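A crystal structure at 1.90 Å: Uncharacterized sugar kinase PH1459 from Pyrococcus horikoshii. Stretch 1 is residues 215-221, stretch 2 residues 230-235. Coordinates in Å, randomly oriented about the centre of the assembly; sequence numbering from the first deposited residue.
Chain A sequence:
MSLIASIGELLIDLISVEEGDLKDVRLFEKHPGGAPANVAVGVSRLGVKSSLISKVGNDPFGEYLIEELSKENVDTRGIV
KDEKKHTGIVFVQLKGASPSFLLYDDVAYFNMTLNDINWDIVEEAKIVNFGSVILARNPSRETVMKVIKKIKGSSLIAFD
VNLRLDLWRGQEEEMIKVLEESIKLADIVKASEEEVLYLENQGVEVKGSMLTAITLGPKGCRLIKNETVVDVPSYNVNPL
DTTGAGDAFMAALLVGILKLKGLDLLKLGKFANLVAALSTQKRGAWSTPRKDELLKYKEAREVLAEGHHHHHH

Stretch 1 215-221: TLGPKGC
Stretch 2, residues 230-235: VDVPSY

The contact is a short antiparallel β pairing, made chiefly by backbone hydrogen bonds and extended at one end by a serine that ties down the turn leading into the first strand. Residues 220-221 run against 230-233, with Cys221 opposite Val232 as the hydrogen-bonded pair (Cys221 CA to Val232 CA 5.3 Å) and Gly220 opposite Pro233 as the non-hydrogen-bonded pair (Gly220 CA to Pro233 CA 4.4 Å). Cys221 N donates to Val232 O at 3.0 Å, and Val232 N returns a bond to Cys221 O at 2.7 Å, both nearly straight. Beyond this ring, Ser234 N donates to Lys219 O at 2.9 Å.

Pro233 has no amide hydrogen to donate, so it suits the non-hydrogen-bonded site; Pro233 CA lies 3.4 Å from Lys219 O in a CA-H...O contact. Gly220 CA makes a matching contact with Val232 O, also 3.4 Å. A CB on Gly220 would fall 2.2 Å from Val232 O, and its phi/psi of 125/-143 independently calls for glycine.

Before the strand, Leu216 (-118/32), Gly217 (68/-134), Pro218 (-61/-27) and Lys219 (-67/-23) form a tight reversal, closed by Leu216 N donating to Gly220 O at 2.7 Å. Positive phi favours glycine at 217, while proline's ring restraint fits the phi at 218. Ser234, chi1 p (53°), points toward this turn and its OG donates to Pro218 O at a very short 2.5 Å.

Cys221 (-159/180, chi1 p) and Val232 (-120/95, chi1 t) are buried on the same face of the sheet, where Cys221 SG lies 4.3 Å from Val232 CB: compact apolar groups suited to close packing. Leu216 (chi1 m, chi2 t) reaches Asp231, with Leu216 CD1 3.9 Å from Asp231 OD1, simple van der Waals contact. Lys219 (m, t, t, p) directs its CA-to-CB bond away, contributing through its backbone carbonyl.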

# COMPACT_ATOMS: atom_id res chain seq x y z
N THR A 215 3.00 4.99 -29.84
CA THR A 215 3.47 3.63 -29.67
C THR A 215 2.45 2.63 -30.23
O THR A 215 1.23 2.79 -30.10
CB THR A 215 3.81 3.33 -28.19
OG1 THR A 215 2.64 3.51 -27.38
CG2 THR A 215 4.93 4.26 -27.69
N LEU A 216 2.97 1.59 -30.87
CA LEU A 216 2.11 0.56 -31.44
C LEU A 216 2.39 -0.79 -30.78
O LEU A 216 2.24 -1.85 -31.40
CB LEU A 216 2.24 0.56 -32.98
CG LEU A 216 2.32 1.92 -33.71
CD1 LEU A 216 2.83 1.79 -35.14
CD2 LEU A 216 1.00 2.73 -33.69
N GLY A 217 2.78 -0.74 -29.51
CA GLY A 217 3.11 -1.93 -28.72
C GLY A 217 4.38 -2.62 -29.20
O GLY A 217 5.39 -1.96 -29.43
N PRO A 218 4.33 -3.96 -29.33
CA PRO A 218 5.42 -4.76 -29.93
C PRO A 218 5.74 -4.42 -31.38
O PRO A 218 6.87 -4.62 -31.82
CB PRO A 218 4.91 -6.20 -29.81
CG PRO A 218 3.92 -6.16 -28.67
CD PRO A 218 3.24 -4.83 -28.85
N LYS A 219 4.76 -3.91 -32.13
CA LYS A 219 4.93 -3.60 -33.56
C LYS A 219 5.92 -2.45 -33.82
O LYS A 219 6.49 -2.33 -34.90
CB LYS A 219 3.59 -3.26 -34.21
CG LYS A 219 2.57 -4.38 -34.13
CD LYS A 219 1.38 -4.10 -35.04
CE LYS A 219 0.20 -5.02 -34.72
NZ LYS A 219 -0.70 -4.45 -33.67
N GLY A 220 6.11 -1.60 -32.82
CA GLY A 220 7.02 -0.49 -32.94
C GLY A 220 6.31 0.80 -32.62
O GLY A 220 5.45 0.82 -31.74
N CYS A 221 6.65 1.86 -33.33
CA CYS A 221 6.06 3.15 -33.05
C CYS A 221 6.16 4.08 -34.25
O CYS A 221 6.70 3.71 -35.29
CB CYS A 221 6.72 3.79 -31.82
SG CYS A 221 8.45 4.14 -32.03
N VAL A 230 6.89 9.33 -39.46
CA VAL A 230 7.98 8.36 -39.59
C VAL A 230 7.59 7.09 -38.84
O VAL A 230 7.50 7.10 -37.60
CB VAL A 230 9.34 8.90 -39.08
CG1 VAL A 230 10.40 7.78 -39.01
CG2 VAL A 230 9.81 10.06 -39.96
N ASP A 231 7.34 6.02 -39.57
CA ASP A 231 7.05 4.76 -38.92
C ASP A 231 8.33 4.00 -38.62
O ASP A 231 9.20 3.87 -39.48
CB ASP A 231 6.02 3.92 -39.69
CG ASP A 231 4.59 4.21 -39.22
OD1 ASP A 231 3.96 3.34 -38.59
OD2 ASP A 231 4.10 5.33 -39.44
N VAL A 232 8.44 3.53 -37.38
CA VAL A 232 9.60 2.78 -36.94
C VAL A 232 9.15 1.39 -36.48
O VAL A 232 8.73 1.22 -35.33
CB VAL A 232 10.37 3.51 -35.79
CG1 VAL A 232 11.70 2.81 -35.51
CG2 VAL A 232 10.63 4.99 -36.14
N PRO A 233 9.22 0.38 -37.39
CA PRO A 233 8.86 -0.96 -36.94
C PRO A 233 9.88 -1.47 -35.95
O PRO A 233 11.04 -1.08 -35.99
CB PRO A 233 8.89 -1.80 -38.23
CG PRO A 233 9.68 -1.03 -39.20
CD PRO A 233 9.60 0.42 -38.81
N SER A 234 9.42 -2.31 -35.04
CA SER A 234 10.30 -2.84 -34.01
C SER A 234 11.32 -3.80 -34.61
O SER A 234 11.09 -4.42 -35.66
CB SER A 234 9.50 -3.53 -32.93
OG SER A 234 8.65 -4.49 -33.52
N TYR A 235 12.45 -3.89 -33.94
CA TYR A 235 13.41 -4.93 -34.22
C TYR A 235 12.83 -6.26 -33.76
O TYR A 235 12.08 -6.31 -32.77
CB TYR A 235 14.75 -4.61 -33.57
CG TYR A 235 15.68 -3.86 -34.51
CD1 TYR A 235 17.06 -3.89 -34.32
CD2 TYR A 235 15.17 -3.16 -35.61
CE1 TYR A 235 17.92 -3.21 -35.19
CE2 TYR A 235 16.01 -2.49 -36.49
CZ TYR A 235 17.39 -2.52 -36.28
OH TYR A 235 18.23 -1.86 -37.14